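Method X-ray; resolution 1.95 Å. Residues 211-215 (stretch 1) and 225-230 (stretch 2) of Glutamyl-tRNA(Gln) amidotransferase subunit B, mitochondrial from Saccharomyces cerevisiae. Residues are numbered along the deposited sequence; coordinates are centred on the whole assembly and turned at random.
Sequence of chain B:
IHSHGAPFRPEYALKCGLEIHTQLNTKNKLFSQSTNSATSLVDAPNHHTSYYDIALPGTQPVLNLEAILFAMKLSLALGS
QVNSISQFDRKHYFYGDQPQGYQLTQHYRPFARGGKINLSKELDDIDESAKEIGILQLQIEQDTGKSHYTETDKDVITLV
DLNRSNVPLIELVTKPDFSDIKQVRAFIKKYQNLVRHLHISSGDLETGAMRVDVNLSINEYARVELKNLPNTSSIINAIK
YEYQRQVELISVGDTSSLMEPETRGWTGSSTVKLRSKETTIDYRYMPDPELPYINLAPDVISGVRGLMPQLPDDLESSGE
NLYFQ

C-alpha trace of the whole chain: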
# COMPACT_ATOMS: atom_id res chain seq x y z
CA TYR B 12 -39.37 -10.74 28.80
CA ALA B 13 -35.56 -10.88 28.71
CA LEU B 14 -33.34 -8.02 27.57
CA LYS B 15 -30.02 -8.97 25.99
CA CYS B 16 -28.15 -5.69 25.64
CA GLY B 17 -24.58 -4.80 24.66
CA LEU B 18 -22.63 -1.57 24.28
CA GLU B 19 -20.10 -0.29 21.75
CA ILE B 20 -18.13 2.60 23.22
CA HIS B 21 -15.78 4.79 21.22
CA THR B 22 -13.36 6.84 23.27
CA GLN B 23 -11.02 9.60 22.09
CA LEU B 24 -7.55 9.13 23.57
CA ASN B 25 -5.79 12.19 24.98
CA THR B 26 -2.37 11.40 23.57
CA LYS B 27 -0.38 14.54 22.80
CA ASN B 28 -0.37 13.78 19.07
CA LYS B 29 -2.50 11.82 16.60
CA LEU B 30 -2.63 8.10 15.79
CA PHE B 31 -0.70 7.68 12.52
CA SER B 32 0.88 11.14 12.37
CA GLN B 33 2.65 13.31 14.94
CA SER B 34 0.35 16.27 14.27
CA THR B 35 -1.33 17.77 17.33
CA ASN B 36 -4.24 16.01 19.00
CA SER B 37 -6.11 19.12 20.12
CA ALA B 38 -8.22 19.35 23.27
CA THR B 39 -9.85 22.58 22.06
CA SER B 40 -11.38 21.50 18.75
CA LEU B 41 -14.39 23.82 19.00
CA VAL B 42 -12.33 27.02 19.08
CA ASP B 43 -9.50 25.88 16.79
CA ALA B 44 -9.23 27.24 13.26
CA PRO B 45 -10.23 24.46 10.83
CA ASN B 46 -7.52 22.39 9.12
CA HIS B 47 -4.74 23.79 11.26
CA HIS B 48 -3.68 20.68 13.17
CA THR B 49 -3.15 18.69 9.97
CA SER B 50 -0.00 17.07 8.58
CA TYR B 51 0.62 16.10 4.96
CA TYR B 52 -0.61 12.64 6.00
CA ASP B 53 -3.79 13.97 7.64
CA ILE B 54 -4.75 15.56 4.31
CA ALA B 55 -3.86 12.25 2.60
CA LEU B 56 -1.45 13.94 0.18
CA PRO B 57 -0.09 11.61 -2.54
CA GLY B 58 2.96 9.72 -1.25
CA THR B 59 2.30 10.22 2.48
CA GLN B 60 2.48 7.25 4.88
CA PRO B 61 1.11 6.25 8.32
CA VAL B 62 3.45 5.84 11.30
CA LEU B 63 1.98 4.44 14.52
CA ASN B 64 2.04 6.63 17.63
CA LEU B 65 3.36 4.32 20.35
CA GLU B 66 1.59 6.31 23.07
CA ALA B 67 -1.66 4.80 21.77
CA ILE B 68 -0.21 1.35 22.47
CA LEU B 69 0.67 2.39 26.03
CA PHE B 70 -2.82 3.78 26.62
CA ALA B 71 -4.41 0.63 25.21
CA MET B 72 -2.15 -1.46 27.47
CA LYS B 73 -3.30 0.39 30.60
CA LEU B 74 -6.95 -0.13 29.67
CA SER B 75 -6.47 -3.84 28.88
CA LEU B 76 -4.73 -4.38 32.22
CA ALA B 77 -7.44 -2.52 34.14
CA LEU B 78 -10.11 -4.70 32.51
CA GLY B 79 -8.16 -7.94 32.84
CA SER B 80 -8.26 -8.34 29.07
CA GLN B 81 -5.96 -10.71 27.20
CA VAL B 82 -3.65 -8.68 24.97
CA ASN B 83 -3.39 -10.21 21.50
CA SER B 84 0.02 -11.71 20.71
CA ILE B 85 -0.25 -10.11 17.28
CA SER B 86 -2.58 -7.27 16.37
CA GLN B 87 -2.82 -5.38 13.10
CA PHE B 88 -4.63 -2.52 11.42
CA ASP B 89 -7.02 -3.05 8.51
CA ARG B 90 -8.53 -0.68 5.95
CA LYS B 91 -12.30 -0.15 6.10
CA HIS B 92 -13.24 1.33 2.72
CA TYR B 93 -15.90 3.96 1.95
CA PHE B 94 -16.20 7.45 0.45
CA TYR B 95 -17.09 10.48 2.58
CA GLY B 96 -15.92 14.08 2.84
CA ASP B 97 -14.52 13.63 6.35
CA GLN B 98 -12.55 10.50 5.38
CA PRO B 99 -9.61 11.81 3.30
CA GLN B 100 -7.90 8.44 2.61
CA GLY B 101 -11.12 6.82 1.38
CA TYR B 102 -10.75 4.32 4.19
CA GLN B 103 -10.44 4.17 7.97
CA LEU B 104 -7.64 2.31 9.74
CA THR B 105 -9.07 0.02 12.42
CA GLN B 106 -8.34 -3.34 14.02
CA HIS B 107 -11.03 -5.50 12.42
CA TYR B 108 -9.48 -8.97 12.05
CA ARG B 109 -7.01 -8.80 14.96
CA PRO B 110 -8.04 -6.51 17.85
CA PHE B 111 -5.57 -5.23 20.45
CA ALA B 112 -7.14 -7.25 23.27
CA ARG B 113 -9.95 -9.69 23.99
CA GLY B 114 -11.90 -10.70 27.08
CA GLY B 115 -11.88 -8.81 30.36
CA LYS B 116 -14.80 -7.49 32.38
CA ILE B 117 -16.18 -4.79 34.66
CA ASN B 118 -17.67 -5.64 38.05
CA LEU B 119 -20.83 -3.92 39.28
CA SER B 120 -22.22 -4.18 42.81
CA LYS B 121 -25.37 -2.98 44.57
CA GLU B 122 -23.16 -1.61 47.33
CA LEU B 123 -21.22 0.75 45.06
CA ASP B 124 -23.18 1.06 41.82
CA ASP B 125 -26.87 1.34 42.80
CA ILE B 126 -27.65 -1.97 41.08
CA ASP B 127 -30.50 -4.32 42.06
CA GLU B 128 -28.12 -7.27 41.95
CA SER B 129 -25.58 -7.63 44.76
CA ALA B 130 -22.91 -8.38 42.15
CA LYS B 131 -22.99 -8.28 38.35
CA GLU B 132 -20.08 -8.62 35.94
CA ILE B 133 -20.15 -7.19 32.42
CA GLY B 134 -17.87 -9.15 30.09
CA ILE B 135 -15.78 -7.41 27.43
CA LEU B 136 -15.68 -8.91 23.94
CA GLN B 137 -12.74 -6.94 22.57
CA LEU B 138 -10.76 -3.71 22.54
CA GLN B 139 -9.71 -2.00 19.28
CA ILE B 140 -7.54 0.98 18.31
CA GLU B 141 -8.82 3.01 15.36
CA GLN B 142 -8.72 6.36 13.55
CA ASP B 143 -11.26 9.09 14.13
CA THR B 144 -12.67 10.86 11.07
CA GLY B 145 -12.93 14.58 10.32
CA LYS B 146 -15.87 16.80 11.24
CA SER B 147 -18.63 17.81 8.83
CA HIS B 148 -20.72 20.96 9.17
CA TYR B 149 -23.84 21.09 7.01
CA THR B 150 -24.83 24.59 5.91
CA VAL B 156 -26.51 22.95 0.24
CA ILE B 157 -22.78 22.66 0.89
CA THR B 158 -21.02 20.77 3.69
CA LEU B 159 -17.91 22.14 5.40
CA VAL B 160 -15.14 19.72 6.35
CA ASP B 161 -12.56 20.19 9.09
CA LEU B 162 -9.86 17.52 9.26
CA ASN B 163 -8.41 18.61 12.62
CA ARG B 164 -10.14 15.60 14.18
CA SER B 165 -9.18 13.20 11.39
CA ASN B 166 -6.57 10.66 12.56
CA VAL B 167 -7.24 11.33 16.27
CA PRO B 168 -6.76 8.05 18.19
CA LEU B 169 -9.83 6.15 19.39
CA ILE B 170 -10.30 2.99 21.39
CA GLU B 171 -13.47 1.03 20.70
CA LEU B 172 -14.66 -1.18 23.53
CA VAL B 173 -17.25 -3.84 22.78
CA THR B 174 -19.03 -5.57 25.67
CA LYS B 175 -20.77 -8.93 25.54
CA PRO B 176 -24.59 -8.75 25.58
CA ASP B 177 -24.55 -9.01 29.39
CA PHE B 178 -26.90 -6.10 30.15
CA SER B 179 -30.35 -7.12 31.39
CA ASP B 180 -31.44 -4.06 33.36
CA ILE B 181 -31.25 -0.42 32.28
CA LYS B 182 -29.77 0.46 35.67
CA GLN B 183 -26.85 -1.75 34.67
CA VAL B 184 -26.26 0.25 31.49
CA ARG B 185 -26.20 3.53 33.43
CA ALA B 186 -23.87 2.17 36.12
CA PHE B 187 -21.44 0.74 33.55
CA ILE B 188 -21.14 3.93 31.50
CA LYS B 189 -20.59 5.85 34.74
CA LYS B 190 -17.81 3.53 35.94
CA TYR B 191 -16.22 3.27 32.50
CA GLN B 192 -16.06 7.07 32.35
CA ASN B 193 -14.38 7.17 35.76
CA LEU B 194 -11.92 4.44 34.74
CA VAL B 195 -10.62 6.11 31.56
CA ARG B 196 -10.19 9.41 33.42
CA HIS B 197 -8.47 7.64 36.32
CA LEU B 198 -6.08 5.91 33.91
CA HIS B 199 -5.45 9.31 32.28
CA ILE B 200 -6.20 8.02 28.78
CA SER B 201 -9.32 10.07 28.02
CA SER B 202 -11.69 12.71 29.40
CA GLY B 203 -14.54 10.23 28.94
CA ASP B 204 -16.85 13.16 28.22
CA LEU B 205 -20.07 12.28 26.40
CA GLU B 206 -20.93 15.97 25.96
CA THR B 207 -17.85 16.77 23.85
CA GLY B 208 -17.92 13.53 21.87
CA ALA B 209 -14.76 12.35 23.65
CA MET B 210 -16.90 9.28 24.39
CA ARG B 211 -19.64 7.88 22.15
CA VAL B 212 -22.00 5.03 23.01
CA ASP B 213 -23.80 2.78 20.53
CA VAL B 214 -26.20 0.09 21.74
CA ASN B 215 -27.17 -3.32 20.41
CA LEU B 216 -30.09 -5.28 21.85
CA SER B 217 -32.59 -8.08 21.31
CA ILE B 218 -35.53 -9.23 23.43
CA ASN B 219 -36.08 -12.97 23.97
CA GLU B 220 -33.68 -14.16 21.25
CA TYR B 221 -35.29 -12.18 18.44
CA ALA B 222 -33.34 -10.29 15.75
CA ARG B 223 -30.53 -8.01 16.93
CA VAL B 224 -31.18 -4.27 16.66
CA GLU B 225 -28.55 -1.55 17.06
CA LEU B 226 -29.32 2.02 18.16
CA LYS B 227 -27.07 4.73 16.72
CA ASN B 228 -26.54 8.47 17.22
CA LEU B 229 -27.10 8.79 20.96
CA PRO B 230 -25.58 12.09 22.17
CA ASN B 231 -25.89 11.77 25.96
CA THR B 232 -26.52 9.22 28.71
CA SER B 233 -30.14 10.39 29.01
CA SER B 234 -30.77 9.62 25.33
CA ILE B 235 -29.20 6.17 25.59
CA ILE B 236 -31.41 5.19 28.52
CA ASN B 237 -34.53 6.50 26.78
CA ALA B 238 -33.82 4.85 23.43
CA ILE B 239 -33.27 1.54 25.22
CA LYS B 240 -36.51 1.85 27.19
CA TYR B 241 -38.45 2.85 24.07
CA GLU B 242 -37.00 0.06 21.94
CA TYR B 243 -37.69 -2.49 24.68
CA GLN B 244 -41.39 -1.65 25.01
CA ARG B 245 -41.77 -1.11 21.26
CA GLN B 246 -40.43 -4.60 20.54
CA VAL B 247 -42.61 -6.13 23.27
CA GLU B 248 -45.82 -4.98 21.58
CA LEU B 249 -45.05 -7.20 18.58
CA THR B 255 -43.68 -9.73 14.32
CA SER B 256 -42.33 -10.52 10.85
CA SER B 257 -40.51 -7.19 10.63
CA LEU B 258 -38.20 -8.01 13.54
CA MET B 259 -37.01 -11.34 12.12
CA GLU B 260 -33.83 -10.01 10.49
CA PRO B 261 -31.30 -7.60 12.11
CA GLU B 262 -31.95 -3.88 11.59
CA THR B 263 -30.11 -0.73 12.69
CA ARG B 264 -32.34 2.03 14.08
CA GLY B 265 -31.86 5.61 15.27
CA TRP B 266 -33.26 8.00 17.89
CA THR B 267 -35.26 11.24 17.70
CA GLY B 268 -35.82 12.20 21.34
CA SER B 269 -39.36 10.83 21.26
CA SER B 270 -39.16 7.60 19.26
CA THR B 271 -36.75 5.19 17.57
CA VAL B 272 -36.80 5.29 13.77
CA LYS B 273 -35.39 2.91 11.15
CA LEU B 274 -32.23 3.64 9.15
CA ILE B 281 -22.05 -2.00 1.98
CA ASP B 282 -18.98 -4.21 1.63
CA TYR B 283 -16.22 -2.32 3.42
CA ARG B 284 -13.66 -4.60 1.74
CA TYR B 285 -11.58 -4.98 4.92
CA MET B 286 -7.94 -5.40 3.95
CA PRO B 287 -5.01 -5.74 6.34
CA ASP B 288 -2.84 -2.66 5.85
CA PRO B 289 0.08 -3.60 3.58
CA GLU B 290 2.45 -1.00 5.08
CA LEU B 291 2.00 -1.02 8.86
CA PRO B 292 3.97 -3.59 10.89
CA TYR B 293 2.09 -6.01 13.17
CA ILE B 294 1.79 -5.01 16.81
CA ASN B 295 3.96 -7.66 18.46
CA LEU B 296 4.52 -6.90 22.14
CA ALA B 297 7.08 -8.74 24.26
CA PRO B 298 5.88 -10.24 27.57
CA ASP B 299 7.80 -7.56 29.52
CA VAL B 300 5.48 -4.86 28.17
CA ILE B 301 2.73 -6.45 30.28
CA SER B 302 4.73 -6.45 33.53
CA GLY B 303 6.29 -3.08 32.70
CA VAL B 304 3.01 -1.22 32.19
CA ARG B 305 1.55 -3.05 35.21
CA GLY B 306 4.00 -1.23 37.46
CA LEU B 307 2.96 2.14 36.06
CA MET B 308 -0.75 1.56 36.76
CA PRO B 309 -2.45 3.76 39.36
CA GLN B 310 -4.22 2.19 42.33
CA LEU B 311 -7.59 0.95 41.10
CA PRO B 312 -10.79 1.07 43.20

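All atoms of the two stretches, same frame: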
# COMPACT_ATOMS: atom_id res chain seq x y z
N ARG B 211 -18.42 8.08 22.93
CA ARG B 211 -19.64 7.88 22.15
C ARG B 211 -20.14 6.46 22.39
O ARG B 211 -19.37 5.50 22.31
CB ARG B 211 -19.37 8.09 20.66
CG ARG B 211 -18.67 9.41 20.34
CD ARG B 211 -17.92 9.34 19.02
NE ARG B 211 -16.90 10.39 18.92
CZ ARG B 211 -15.92 10.40 18.03
NH1 ARG B 211 -15.81 9.41 17.15
NH2 ARG B 211 -15.03 11.39 18.03
N VAL B 212 -21.43 6.33 22.67
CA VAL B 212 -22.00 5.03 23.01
C VAL B 212 -23.07 4.56 22.02
O VAL B 212 -24.13 5.18 21.89
CB VAL B 212 -22.62 5.06 24.42
CG1 VAL B 212 -23.19 3.70 24.78
CG2 VAL B 212 -21.59 5.51 25.44
N ASP B 213 -22.78 3.47 21.32
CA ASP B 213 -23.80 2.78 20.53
C ASP B 213 -24.34 1.61 21.34
O ASP B 213 -23.66 1.09 22.22
CB ASP B 213 -23.21 2.26 19.22
CG ASP B 213 -22.75 3.37 18.29
OD1 ASP B 213 -23.30 4.49 18.38
OD2 ASP B 213 -21.84 3.12 17.48
N VAL B 214 -25.57 1.20 21.04
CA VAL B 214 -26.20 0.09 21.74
C VAL B 214 -26.65 -0.97 20.75
O VAL B 214 -27.09 -0.64 19.65
CB VAL B 214 -27.44 0.57 22.54
CG1 VAL B 214 -28.09 -0.59 23.29
CG2 VAL B 214 -27.06 1.68 23.50
N ASN B 215 -26.52 -2.23 21.13
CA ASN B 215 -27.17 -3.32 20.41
C ASN B 215 -28.00 -4.14 21.38
O ASN B 215 -27.56 -4.44 22.50
CB ASN B 215 -26.16 -4.20 19.67
CG ASN B 215 -25.10 -4.77 20.59
OD1 ASN B 215 -23.99 -4.24 20.68
ND2 ASN B 215 -25.44 -5.85 21.29
N GLU B 225 -29.52 -2.50 16.52
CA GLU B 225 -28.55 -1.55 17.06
C GLU B 225 -29.01 -0.09 16.96
O GLU B 225 -29.46 0.36 15.91
CB GLU B 225 -27.17 -1.74 16.41
CG GLU B 225 -27.20 -2.00 14.92
CD GLU B 225 -25.85 -2.41 14.38
OE1 GLU B 225 -25.40 -1.82 13.37
OE2 GLU B 225 -25.23 -3.33 14.96
N LEU B 226 -28.91 0.62 18.08
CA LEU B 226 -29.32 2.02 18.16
C LEU B 226 -28.11 2.93 17.99
O LEU B 226 -27.15 2.84 18.74
CB LEU B 226 -29.99 2.30 19.50
CG LEU B 226 -31.18 1.42 19.89
CD1 LEU B 226 -31.59 1.67 21.34
CD2 LEU B 226 -32.35 1.65 18.95
N LYS B 227 -28.18 3.83 17.01
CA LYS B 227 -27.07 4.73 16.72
C LYS B 227 -27.41 6.19 17.00
O LYS B 227 -28.57 6.54 17.22
CB LYS B 227 -26.63 4.58 15.26
CG LYS B 227 -26.27 3.16 14.85
CD LYS B 227 -25.01 2.68 15.56
CE LYS B 227 -24.58 1.30 15.06
NZ LYS B 227 -24.32 1.30 13.60
N ASN B 228 -26.38 7.03 17.00
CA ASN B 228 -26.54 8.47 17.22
C ASN B 228 -27.24 8.84 18.52
O ASN B 228 -28.30 9.46 18.53
CB ASN B 228 -27.23 9.14 16.02
CG ASN B 228 -26.39 9.06 14.75
OD1 ASN B 228 -25.46 9.84 14.56
ND2 ASN B 228 -26.72 8.11 13.88
N LEU B 229 -26.62 8.45 19.63
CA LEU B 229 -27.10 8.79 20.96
C LEU B 229 -26.09 9.74 21.61
O LEU B 229 -24.97 9.34 21.91
CB LEU B 229 -27.27 7.52 21.80
CG LEU B 229 -28.13 6.45 21.12
CD1 LEU B 229 -27.94 5.09 21.78
CD2 LEU B 229 -29.59 6.85 21.13
N PRO B 230 -26.49 11.00 21.81
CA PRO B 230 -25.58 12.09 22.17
C PRO B 230 -25.24 12.18 23.66
O PRO B 230 -24.19 12.72 24.00
CB PRO B 230 -26.34 13.35 21.73
CG PRO B 230 -27.71 12.88 21.25
CD PRO B 230 -27.88 11.47 21.72
O HOH W 1 -22.78 8.77 23.29

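Two backbone hydrogen bonds hold this contact together, and both join V214 to L226. L226 N donates to V214 O at 2.7 Å, with an N-H...O angle of 145°. V214 N donates to L226 O at 3.2 Å, and this bond is nearly straight, at 176°. The reciprocal pattern makes V214 and L226 a hydrogen-bonded pair of antiparallel strands, with their CA atoms 5.1 Å apart. The carbonyl of V214 also receives a CA-H...O contact. E225 CA lies 3.1 Å from V214 O, so one oxygen meets both the amide of L226 and the CA hydrogen of the residue before it.

The next pair, N215 and E225, is the non-hydrogen-bonded type. Here the strands come closer, and N215 CA and E225 CA are 4.0 Å apart. Their side chains start on the same face of the sheet, with N215 CB 4.2 Å from E225 CB. The end of the N215 side chain then leads away from the other stretch.

Toward L229 the backbones separate. The CA atoms of D213 and K227 are 5.4 Å apart, and those of V212 and L229 are 6.7 Å apart. No direct hydrogen bond joins V212 to L229. Water 1 fills this role: it accepts from V212 N at 2.9 Å and donates to L229 O at 2.7 Å. The bridge thus ties the two backbones together where they are too far apart for direct pairing.

The charged side chains make one salt bridge, and it lies within the second stretch. K227 NZ is 3.3 Å from E225 OE1, and the hydrogen bond there is weak. D213 meets the aliphatic part of the lysine instead, with D213 CG 3.6 Å from K227 CD. This is a packing contact across the stretches.

The apolar packing centres on V214. Its side chain lies on the same face of the sheet as that of L226, and V214 CB is 4.3 Å from L226 CB. V214 CG2 also reaches L229 CD1 at 3.9 Å. The CA-to-CB bond of L229 points toward the first stretch, and L229 CD1 comes within 3.8 Å of V212 O as well. V214, L226 and L229 are all buried. At the margin, N228 points away and adds little. P230 makes no contact, and the side chain of R211 ends away from the second stretch, hydrogen-bonded elsewhere in the structure. In all, the two stretches bury 339 Å², summed over both sides.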